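Local coordinates for protein phosphatase (Thermotoga maritima, PDB 1NF2) that probably acts as a magnesium-dependent phosphatase of the haloacid dehalogenase (HAD) superfamily, with a separate domain thought to bind the substrate, at residues 21-24 against 25-29; 54-57 against 58-62; 113-117 against 118-122; 133-136 against 137-140. One frame throughout, in Å; residues are numbered along the deposited sequence.

Interaction 1. Residues 21-24 against 25-29; sequences SEKD and RRNIE. With SO4 (sulfate ion), chain E.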
loop_
_atom_site.group_PDB
_atom_site.type_symbol
_atom_site.label_atom_id
_atom_site.label_comp_id
_atom_site.label_asym_id
_atom_site.label_seq_id
_atom_site.Cartn_x
_atom_site.Cartn_y
_atom_site.Cartn_z
ATOM N N SER A 21 16.494 5.336 -7.949
ATOM C CA SER A 21 17.790 5.550 -8.594
ATOM C C SER A 21 17.694 5.258 -10.090
ATOM O O SER A 21 16.844 4.477 -10.523
ATOM C CB SER A 21 18.859 4.639 -7.975
ATOM O OG SER A 21 18.661 3.283 -8.347
ATOM N N GLU A 22 18.562 5.890 -10.876
ATOM C CA GLU A 22 18.578 5.670 -12.320
ATOM C C GLU A 22 18.903 4.213 -12.620
ATOM O O GLU A 22 18.359 3.621 -13.555
ATOM C CB GLU A 22 19.625 6.569 -12.994
ATOM C CG GLU A 22 19.159 7.976 -13.284
ATOM C CD GLU A 22 18.060 8.020 -14.326
ATOM O OE1 GLU A 22 18.203 7.344 -15.366
ATOM O OE2 GLU A 22 17.060 8.739 -14.114
ATOM N N LYS A 23 19.795 3.629 -11.831
ATOM C CA LYS A 23 20.155 2.238 -12.058
ATOM C C LYS A 23 18.900 1.351 -11.976
ATOM O O LYS A 23 18.627 0.560 -12.892
ATOM C CB LYS A 23 21.208 1.783 -11.044
ATOM C CG LYS A 23 21.691 0.352 -11.259
ATOM C CD LYS A 23 22.633 -0.121 -10.156
ATOM C CE LYS A 23 24.053 0.375 -10.350
ATOM N NZ LYS A 23 24.125 1.855 -10.460
ATOM N N ASP A 24 18.127 1.495 -10.898
ATOM C CA ASP A 24 16.911 0.692 -10.733
ATOM C C ASP A 24 15.906 1.012 -11.827
ATOM O O ASP A 24 15.243 0.116 -12.355
ATOM C CB ASP A 24 16.248 0.933 -9.366
ATOM C CG ASP A 24 17.047 0.355 -8.208
ATOM O OD1 ASP A 24 17.899 -0.539 -8.428
ATOM O OD2 ASP A 24 16.807 0.794 -7.062
ATOM N N ARG A 25 15.786 2.291 -12.168
ATOM C CA ARG A 25 14.858 2.687 -13.218
ATOM C C ARG A 25 15.209 1.987 -14.523
ATOM O O ARG A 25 14.354 1.358 -15.142
ATOM C CB ARG A 25 14.889 4.200 -13.440
ATOM C CG ARG A 25 13.874 4.677 -14.469
ATOM C CD ARG A 25 14.085 6.137 -14.849
ATOM N NE ARG A 25 15.332 6.342 -15.581
ATOM C CZ ARG A 25 15.526 6.014 -16.858
ATOM N NH1 ARG A 25 14.548 5.463 -17.568
ATOM N NH2 ARG A 25 16.704 6.231 -17.423
ATOM N N ARG A 26 16.468 2.089 -14.948
ATOM C CA ARG A 26 16.867 1.454 -16.202
ATOM C C ARG A 26 16.656 -0.061 -16.229
ATOM O O ARG A 26 16.258 -0.614 -17.253
ATOM C CB ARG A 26 18.320 1.793 -16.546
ATOM C CG ARG A 26 18.459 3.117 -17.280
ATOM C CD ARG A 26 19.862 3.296 -17.831
ATOM N NE ARG A 26 20.697 4.131 -16.975
ATOM C CZ ARG A 26 20.817 5.450 -17.097
ATOM N NH1 ARG A 26 20.154 6.099 -18.048
ATOM N NH2 ARG A 26 21.602 6.119 -16.266
ATOM N N ASN A 27 16.909 -0.733 -15.113
ATOM C CA ASN A 27 16.714 -2.178 -15.076
ATOM C C ASN A 27 15.245 -2.545 -15.194
ATOM O O ASN A 27 14.899 -3.538 -15.839
ATOM C CB ASN A 27 17.306 -2.772 -13.803
ATOM C CG ASN A 27 18.804 -2.965 -13.902
ATOM O OD1 ASN A 27 19.290 -3.579 -14.851
ATOM N ND2 ASN A 27 19.543 -2.447 -12.924
ATOM N N ILE A 28 14.376 -1.745 -14.581
ATOM C CA ILE A 28 12.946 -2.010 -14.662
ATOM C C ILE A 28 12.513 -1.816 -16.116
ATOM O O ILE A 28 11.788 -2.644 -16.668
ATOM C CB ILE A 28 12.120 -1.055 -13.767
ATOM C CG1 ILE A 28 12.577 -1.162 -12.306
ATOM C CG2 ILE A 28 10.640 -1.387 -13.892
ATOM C CD1 ILE A 28 12.478 -2.549 -11.706
ATOM N N GLU A 29 12.954 -0.713 -16.725
ATOM C CA GLU A 29 12.639 -0.412 -18.121
ATOM C C GLU A 29 12.959 -1.603 -19.022
ATOM O O GLU A 29 12.163 -1.978 -19.875
ATOM C CB GLU A 29 13.437 0.807 -18.600
ATOM C CG GLU A 29 12.702 2.127 -18.489
ATOM C CD GLU A 29 11.539 2.223 -19.459
ATOM O OE1 GLU A 29 10.801 3.232 -19.412
ATOM O OE2 GLU A 29 11.365 1.290 -20.274
HETATM S S SO4 E . 18.310 6.169 -20.969
HETATM O O1 SO4 E . 17.375 6.085 -22.110
HETATM O O2 SO4 E . 17.722 7.025 -19.925
HETATM O O3 SO4 E . 18.551 4.817 -20.424
HETATM O O4 SO4 E . 19.590 6.753 -21.415
#
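The first turns of helix 22-31 carry a salt-bridge network in which Glu22 meets Arg25, three residues on, and Arg26, four residues on. Arg25 approaches side-on and directs two nitrogens at one oxygen: Glu22 OE1 is 2.8 Å from Arg25 NH2 and 3.0 Å from Arg25 NE. The NH2 bond uses the syn lone pair, whereas NE arrives from above the carboxylate plane. Both good bonds thus fall on OE1 and lie in the guanidinium plane, while Glu22 OE2 adds a weak third bond from NE. The two flat groups are turned 47° against each other. The bend at chi2, with CG beside the backbone N (chi1 -83°), brings the Glu22 carboxylate alongside Arg25. Toward Glu22, Arg26 contributes charge alone: Glu22 OE1 sits over one face of its guanidinium, 3.5 Å from Arg26 NH1, with no N-H aimed at it. The Arg26 edge is turned to a sulfate, probably from the crystallisation liquor, whereas the Arg25 edge serves Glu22 and sulfate alike; Arg25 NH2 binds sulfate O2 at 2.8 Å and Arg26 NH1 its O3 at 3.1 Å. Beneath this exposed cluster the backbone is regular, as the Arg26 N to Glu22 O bond of 2.8 Å at 175° attests. On another side of the helix, the polar ends of Asp24 and Asn27 bond Ser255 of helix 253-258. Ser21 OG, itself bonded to Ser252, accepts from Asp24 N at 3.2 Å, the mark of a serine N-cap opening a helix whose first turn carries an i, i+3 and i, i+4 ion-pair network.

Interaction 2. Residues 54-57 against 58-62; sequences KYFK and RTFPT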
loop_
_atom_site.group_PDB
_atom_site.type_symbol
_atom_site.label_atom_id
_atom_site.label_comp_id
_atom_site.label_asym_id
_atom_site.label_seq_id
_atom_site.Cartn_x
_atom_site.Cartn_y
_atom_site.Cartn_z
ATOM N N LYS A 54 5.930 8.949 -13.533
ATOM C CA LYS A 54 7.060 9.860 -13.403
ATOM C C LYS A 54 8.382 9.261 -13.879
ATOM O O LYS A 54 9.151 9.918 -14.578
ATOM C CB LYS A 54 7.210 10.303 -11.950
ATOM C CG LYS A 54 8.422 11.180 -11.680
ATOM C CD LYS A 54 8.496 11.537 -10.205
ATOM C CE LYS A 54 9.667 12.446 -9.895
ATOM N NZ LYS A 54 9.723 12.703 -8.432
ATOM N N TYR A 55 8.647 8.017 -13.495
ATOM C CA TYR A 55 9.890 7.345 -13.869
ATOM C C TYR A 55 9.763 6.538 -15.155
ATOM O O TYR A 55 10.754 6.254 -15.823
ATOM C CB TYR A 55 10.360 6.457 -12.710
ATOM C CG TYR A 55 10.835 7.256 -11.516
ATOM C CD1 TYR A 55 12.089 7.870 -11.517
ATOM C CD2 TYR A 55 10.016 7.436 -10.400
ATOM C CE1 TYR A 55 12.514 8.646 -10.434
ATOM C CE2 TYR A 55 10.430 8.209 -9.314
ATOM C CZ TYR A 55 11.676 8.807 -9.338
ATOM O OH TYR A 55 12.077 9.568 -8.268
ATOM N N PHE A 56 8.535 6.171 -15.490
ATOM C CA PHE A 56 8.241 5.432 -16.709
ATOM C C PHE A 56 6.971 6.121 -17.188
ATOM O O PHE A 56 6.046 6.317 -16.411
ATOM C CB PHE A 56 7.949 3.953 -16.412
ATOM C CG PHE A 56 8.849 3.347 -15.369
ATOM C CD1 PHE A 56 8.610 3.562 -14.013
ATOM C CD2 PHE A 56 9.941 2.572 -15.740
ATOM C CE1 PHE A 56 9.447 3.015 -13.041
ATOM C CE2 PHE A 56 10.786 2.019 -14.780
ATOM C CZ PHE A 56 10.537 2.241 -13.424
ATOM N N LYS A 57 6.915 6.505 -18.450
ATOM C CA LYS A 57 5.724 7.186 -18.946
ATOM C C LYS A 57 4.593 6.200 -19.203
ATOM O O LYS A 57 4.100 6.083 -20.323
ATOM C CB LYS A 57 6.062 7.959 -20.223
ATOM C CG LYS A 57 6.937 9.197 -19.999
ATOM C CD LYS A 57 8.210 8.894 -19.215
ATOM C CE LYS A 57 9.065 7.814 -19.878
ATOM N NZ LYS A 57 9.480 8.168 -21.265
ATOM N N ARG A 58 4.177 5.494 -18.153
ATOM C CA ARG A 58 3.107 4.508 -18.270
ATOM C C ARG A 58 2.690 3.959 -16.906
ATOM O O ARG A 58 3.258 4.316 -15.882
ATOM C CB ARG A 58 3.574 3.343 -19.141
ATOM C CG ARG A 58 4.841 2.692 -18.619
ATOM C CD ARG A 58 5.053 1.304 -19.203
ATOM N NE ARG A 58 4.011 0.374 -18.769
ATOM C CZ ARG A 58 4.026 -0.935 -19.005
ATOM N NH1 ARG A 58 5.036 -1.479 -19.671
ATOM N NH2 ARG A 58 3.029 -1.702 -18.575
ATOM N N THR A 59 1.693 3.082 -16.902
ATOM C CA THR A 59 1.243 2.469 -15.662
ATOM C C THR A 59 1.433 0.963 -15.787
ATOM O O THR A 59 1.553 0.431 -16.893
ATOM C CB THR A 59 -0.247 2.791 -15.356
ATOM O OG1 THR A 59 -1.083 2.301 -16.414
ATOM C CG2 THR A 59 -0.437 4.302 -15.207
ATOM N N PHE A 60 1.466 0.283 -14.648
ATOM C CA PHE A 60 1.663 -1.161 -14.616
ATOM C C PHE A 60 0.615 -1.787 -13.709
ATOM O O PHE A 60 -0.132 -1.077 -13.026
ATOM C CB PHE A 60 3.037 -1.488 -14.019
ATOM C CG PHE A 60 4.195 -0.888 -14.762
ATOM C CD1 PHE A 60 4.923 -1.648 -15.671
ATOM C CD2 PHE A 60 4.566 0.431 -14.545
ATOM C CE1 PHE A 60 6.006 -1.099 -16.355
ATOM C CE2 PHE A 60 5.647 0.990 -15.223
ATOM C CZ PHE A 60 6.368 0.223 -16.128
ATOM N N PRO A 61 0.521 -3.131 -13.715
ATOM C CA PRO A 61 -0.455 -3.770 -12.833
ATOM C C PRO A 61 -0.047 -3.230 -11.458
ATOM O O PRO A 61 1.139 -3.215 -11.123
ATOM C CB PRO A 61 -0.144 -5.254 -13.010
ATOM C CG PRO A 61 0.219 -5.326 -14.477
ATOM C CD PRO A 61 1.108 -4.105 -14.656
ATOM N N THR A 62 -1.009 -2.772 -10.670
ATOM C CA THR A 62 -0.675 -2.183 -9.387
ATOM C C THR A 62 -1.509 -2.624 -8.181
ATOM O O THR A 62 -2.724 -2.821 -8.280
ATOM C CB THR A 62 -0.742 -0.637 -9.512
ATOM O OG1 THR A 62 0.237 -0.198 -10.465
ATOM C CG2 THR A 62 -0.488 0.043 -8.171
#
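Phe56 and Phe60 form a T-shaped (edge-to-face) pair in the link between helix 45-55 and strand 62-64 of the HAD core. The ring planes stand at 85° with centroids 5.5 Å apart, and the edge of Phe60 is turned to the face of Phe56. The closest approach is lateral: Phe60 CE2 lies 3.9 Å from Phe56 CB, which sits near the plane of the Phe60 ring. Both rings leave their backbones with CG beside the N (chi1 -41° and -59°), and the two side chains cross at about a right angle. Arg58 lies over a face of Phe60, with Phe60 CE1 3.3 Å above the guanidinium plane. Around this pair, Phe56 also packs on Ile28 of helix 22-31, while both rings touch Phe39 of strand 36-40, in keeping with the burial of both rings. The chain kinks between them at Lys57, whose backbone fits the centre of an inverse gamma turn; its Arg58 N to Phe56 O bond is weak, and the place of that carbonyl is less sure. Further out, Phe60 N is held by Glu52 of helix 45-55. The Arg58 guanidinium is itself positioned by Thr59 O, which its NE and NH2 both bond at 3.1 Å, reaching that oxygen from the same face of the carbonyl plane.

Interaction 3. Residues 113-117 against 118-122; sequences EKDNE and EIKSY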
loop_
_atom_site.group_PDB
_atom_site.type_symbol
_atom_site.label_atom_id
_atom_site.label_comp_id
_atom_site.label_asym_id
_atom_site.label_seq_id
_atom_site.Cartn_x
_atom_site.Cartn_y
_atom_site.Cartn_z
ATOM N N GLU A 113 -12.985 16.407 7.674
ATOM C CA GLU A 113 -14.147 17.181 8.093
ATOM C C GLU A 113 -13.801 18.643 8.337
ATOM O O GLU A 113 -14.510 19.542 7.886
ATOM C CB GLU A 113 -14.744 16.584 9.365
ATOM C CG GLU A 113 -16.231 16.329 9.280
ATOM C CD GLU A 113 -16.799 15.807 10.581
ATOM O OE1 GLU A 113 -17.955 15.330 10.566
ATOM O OE2 GLU A 113 -16.095 15.876 11.615
ATOM N N LYS A 114 -12.703 18.872 9.047
ATOM C CA LYS A 114 -12.271 20.228 9.371
ATOM C C LYS A 114 -10.841 20.475 8.899
ATOM O O LYS A 114 -10.006 19.572 8.946
ATOM C CB LYS A 114 -12.361 20.439 10.884
ATOM C CG LYS A 114 -13.702 20.032 11.480
ATOM C CD LYS A 114 -13.637 19.950 12.995
ATOM C CE LYS A 114 -14.931 19.405 13.575
ATOM N NZ LYS A 114 -14.848 19.266 15.054
ATOM N N ASP A 115 -10.557 21.694 8.447
ATOM C CA ASP A 115 -9.217 22.027 7.973
ATOM C C ASP A 115 -8.354 22.514 9.126
ATOM O O ASP A 115 -8.111 23.711 9.269
ATOM C CB ASP A 115 -9.275 23.112 6.892
ATOM C CG ASP A 115 -7.952 23.274 6.151
ATOM O OD1 ASP A 115 -7.882 24.126 5.241
ATOM O OD2 ASP A 115 -6.984 22.550 6.474
ATOM N N ASN A 116 -7.890 21.575 9.945
ATOM C CA ASN A 116 -7.052 21.904 11.088
ATOM C C ASN A 116 -5.576 21.582 10.847
ATOM O O ASN A 116 -5.184 21.170 9.751
ATOM C CB ASN A 116 -7.558 21.162 12.327
ATOM C CG ASN A 116 -7.743 19.681 12.082
ATOM O OD1 ASN A 116 -8.461 19.275 11.169
ATOM N ND2 ASN A 116 -7.098 18.863 12.901
ATOM N N GLU A 117 -4.767 21.770 11.884
ATOM C CA GLU A 117 -3.330 21.527 11.822
ATOM C C GLU A 117 -2.989 20.044 11.723
ATOM O O GLU A 117 -1.961 19.674 11.157
ATOM C CB GLU A 117 -2.651 22.131 13.053
ATOM C CG GLU A 117 -2.974 23.605 13.274
ATOM C CD GLU A 117 -4.411 23.840 13.716
ATOM O OE1 GLU A 117 -4.866 25.003 13.662
ATOM O OE2 GLU A 117 -5.083 22.867 14.125
ATOM N N GLU A 118 -3.847 19.198 12.285
ATOM C CA GLU A 118 -3.634 17.758 12.241
ATOM C C GLU A 118 -3.554 17.285 10.791
ATOM O O GLU A 118 -2.572 16.666 10.379
ATOM C CB GLU A 118 -4.776 17.021 12.952
ATOM C CG GLU A 118 -4.646 16.904 14.473
ATOM C CD GLU A 118 -4.726 18.235 15.193
ATOM O OE1 GLU A 118 -5.735 18.950 15.020
ATOM O OE2 GLU A 118 -3.781 18.559 15.942
ATOM N N ILE A 119 -4.592 17.591 10.019
ATOM C CA ILE A 119 -4.651 17.190 8.622
ATOM C C ILE A 119 -3.513 17.789 7.795
ATOM O O ILE A 119 -2.893 17.094 6.986
ATOM C CB ILE A 119 -6.011 17.579 7.986
ATOM C CG1 ILE A 119 -6.044 17.153 6.518
ATOM C CG2 ILE A 119 -6.241 19.069 8.094
ATOM C CD1 ILE A 119 -5.921 15.660 6.317
ATOM N N LYS A 120 -3.236 19.074 8.000
ATOM C CA LYS A 120 -2.175 19.744 7.259
ATOM C C LYS A 120 -0.846 18.997 7.382
ATOM O O LYS A 120 -0.194 18.693 6.379
ATOM C CB LYS A 120 -2.002 21.181 7.760
ATOM C CG LYS A 120 -3.229 22.066 7.577
ATOM C CD LYS A 120 -2.979 23.475 8.104
ATOM C CE LYS A 120 -4.209 24.361 7.948
ATOM N NZ LYS A 120 -4.622 24.535 6.522
ATOM N N SER A 121 -0.460 18.695 8.616
ATOM C CA SER A 121 0.792 17.999 8.882
ATOM C C SER A 121 0.809 16.549 8.407
ATOM O O SER A 121 1.870 16.015 8.088
ATOM C CB SER A 121 1.108 18.044 10.378
ATOM O OG SER A 121 2.254 17.262 10.669
ATOM N N TYR A 122 -0.354 15.901 8.370
ATOM C CA TYR A 122 -0.396 14.515 7.924
ATOM C C TYR A 122 -0.225 14.428 6.415
ATOM O O TYR A 122 0.522 13.586 5.918
ATOM C CB TYR A 122 -1.711 13.837 8.334
ATOM C CG TYR A 122 -1.936 12.506 7.637
ATOM C CD1 TYR A 122 -2.542 12.447 6.378
ATOM C CD2 TYR A 122 -1.473 11.316 8.199
ATOM C CE1 TYR A 122 -2.675 11.238 5.692
ATOM C CE2 TYR A 122 -1.601 10.103 7.523
ATOM C CZ TYR A 122 -2.200 10.074 6.270
ATOM O OH TYR A 122 -2.295 8.883 5.588
#
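Asp115 and Lys120 bridge the start of helix 117-125 by a salt bridge, with Asp115 OD2 3.1 Å from Lys120 NZ. The ammonium does not enter in the carboxylate plane; it meets OD2 from above, 42° out of it. Lys120 runs extended through chi2 and chi3, then turns at chi4 (-61°), which swings NZ over the acid, and the two side chains cross at about a right angle. OD2 has a second partner in Tyr130 OH, so this oxygen is held both by a charge and by a neutral donor from strand 130-132. Asp115 itself lies at the centre of an inverse gamma turn: Asn116 N donates weakly to Lys114 O at 3.1 Å, and that carbonyl is also bonded by Ser112 OG. The turn leads from strand 110-112 into the helix, which then returns to the parallel neighbouring strand 130-132, a beta-alpha-beta crossover in the domain carrying the six-stranded sheet. Asn116 stands at the N-cap position, but its amide is probably turned over in the model, so its side-chain bonds cannot be assigned. Helical bonding is secure one residue later: Ser121 N donates to Glu117 O at 3.1 Å and 169°, and Tyr122 N to Glu118 O at 3.1 Å. The preceding bond, Lys120 N to Asn116 O, is weak at 3.4 Å, and the position of this carbonyl oxygen is doubtful. Glu117 OE2 and Glu118 OE1 come within 4.1 Å, like charges expected to repel if both are ionised, an effect the helix N-terminus may ease. On the buried side, Tyr122 OH is hydrogen-bonded to Tyr105 OH of strand 102-105.

Interaction 4. Residues 133-136 against 137-140; sequences EPNL and SELV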
loop_
_atom_site.group_PDB
_atom_site.type_symbol
_atom_site.label_atom_id
_atom_site.label_comp_id
_atom_site.label_asym_id
_atom_site.label_seq_id
_atom_site.Cartn_x
_atom_site.Cartn_y
_atom_site.Cartn_z
ATOM N N GLU A 133 -14.321 18.639 3.721
ATOM C CA GLU A 133 -15.732 18.362 3.486
ATOM C C GLU A 133 -16.452 18.245 4.830
ATOM O O GLU A 133 -16.451 17.184 5.455
ATOM C CB GLU A 133 -15.883 17.056 2.694
ATOM C CG GLU A 133 -17.320 16.577 2.535
ATOM C CD GLU A 133 -18.161 17.493 1.666
ATOM O OE1 GLU A 133 -18.116 18.721 1.877
ATOM O OE2 GLU A 133 -18.876 16.983 0.776
ATOM N N PRO A 134 -17.082 19.340 5.288
ATOM C CA PRO A 134 -17.805 19.357 6.566
ATOM C C PRO A 134 -18.905 18.298 6.632
ATOM O O PRO A 134 -19.240 17.800 7.708
ATOM C CB PRO A 134 -18.364 20.773 6.620
ATOM C CG PRO A 134 -18.633 21.068 5.170
ATOM C CD PRO A 134 -17.365 20.563 4.514
ATOM N N ASN A 135 -19.452 17.950 5.470
ATOM C CA ASN A 135 -20.520 16.961 5.388
ATOM C C ASN A 135 -19.976 15.577 5.027
ATOM O O ASN A 135 -20.648 14.774 4.375
ATOM C CB ASN A 135 -21.551 17.416 4.357
ATOM C CG ASN A 135 -22.764 16.520 4.317
ATOM O OD1 ASN A 135 -23.351 16.206 5.353
ATOM N ND2 ASN A 135 -23.151 16.102 3.117
ATOM N N LEU A 136 -18.753 15.302 5.469
ATOM C CA LEU A 136 -18.101 14.032 5.188
ATOM C C LEU A 136 -18.922 12.841 5.676
ATOM O O LEU A 136 -18.927 11.782 5.047
ATOM C CB LEU A 136 -16.712 14.011 5.828
ATOM C CG LEU A 136 -15.813 12.813 5.513
ATOM C CD1 LEU A 136 -15.752 12.580 4.006
ATOM C CD2 LEU A 136 -14.422 13.081 6.075
ATOM N N SER A 137 -19.625 13.015 6.792
ATOM C CA SER A 137 -20.440 11.933 7.331
ATOM C C SER A 137 -21.429 11.414 6.293
ATOM O O SER A 137 -21.651 10.208 6.202
ATOM C CB SER A 137 -21.184 12.390 8.595
ATOM O OG SER A 137 -21.985 13.532 8.344
ATOM N N GLU A 138 -22.020 12.310 5.506
ATOM C CA GLU A 138 -22.967 11.875 4.479
ATOM C C GLU A 138 -22.244 11.223 3.301
ATOM O O GLU A 138 -22.705 10.218 2.748
ATOM C CB GLU A 138 -23.816 13.047 3.969
ATOM C CG GLU A 138 -24.563 12.724 2.668
ATOM C CD GLU A 138 -25.569 13.789 2.250
ATOM O OE1 GLU A 138 -25.222 14.987 2.246
ATOM O OE2 GLU A 138 -26.712 13.419 1.907
ATOM N N LEU A 139 -21.113 11.808 2.922
ATOM C CA LEU A 139 -20.309 11.304 1.818
ATOM C C LEU A 139 -19.966 9.830 2.071
ATOM O O LEU A 139 -20.223 8.962 1.234
ATOM C CB LEU A 139 -19.026 12.145 1.702
ATOM C CG LEU A 139 -18.269 12.184 0.372
ATOM C CD1 LEU A 139 -19.179 12.734 -0.684
ATOM C CD2 LEU A 139 -17.036 13.069 0.475
ATOM N N VAL A 140 -19.396 9.554 3.240
ATOM C CA VAL A 140 -19.011 8.195 3.606
ATOM C C VAL A 140 -20.211 7.277 3.792
ATOM O O VAL A 140 -20.300 6.224 3.164
ATOM C CB VAL A 140 -18.195 8.176 4.916
ATOM C CG1 VAL A 140 -17.892 6.738 5.318
ATOM C CG2 VAL A 140 -16.906 8.959 4.738
HETATM O O HOH W 1 -19.712 15.482 8.627
#
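Leu136 meets Leu139 and Val140 on the buried side of helix 136-143, with Leu136 CD1 3.8 Å from Leu139 CD2 and 3.9 Å from Val140 CG2. One methyl thus serves residues three and four positions on. Leu139 CD2 touches Glu133 CG at 4.1 Å from another direction, using the aliphatic part of that acid. Trp102, Ala104, Ile106 and Tyr111 close around this cluster from strands 102-105 and 110-112 and the loop between them. The backbone beside it is regular: Val140 N reaches Leu136 O at 2.9 Å and 177°. A type I beta turn from Glu133 to Leu136 feeds the chain from strand 130-132 into this helix, which packs on the six-stranded sheet. The outer side is looser. Asn135 holds the N-cap position yet makes no capping bond with its side chain; with CG opposite the backbone N (chi1 -174°), its amide is carried to Glu138 instead. Asn135 ND2 donates there to Glu138 OE1 on the anti lone pair, the carboxylate turned 80° to the amide plane, though the modelled 2.5 Å is very short and its exact value doubtful. Asn135 O accepts two weak bonds, from Glu138 N at 3.0 Å and Leu139 N at 3.3 Å. A water joins Ser137 N, from which it accepts, to Pro134 O, though the second distance is modelled very short.

The four contacts follow one another along the chain and fall into two pairs. Interactions 1 and 2, with centres 13 Å apart, belong to the core with the eight-stranded sheet and touch where Phe56 CE2 lies 3.5 Å from Ile28 CB, joining helix 22-31 to the end of helix 45-55 beside strand 36-40. Interactions 3 and 4, centres 15 Å apart, lie at the starts of helices 117-125 and 136-143 in the domain of the six-stranded sheet; Glu113 CG packs on Pro134 O there at 3.7 Å. Between the pairs, centres are about 30 to 42 Å apart, consistent with a magnesium-binding core and a separate substrate-binding domain, each with its own local helix-end contacts.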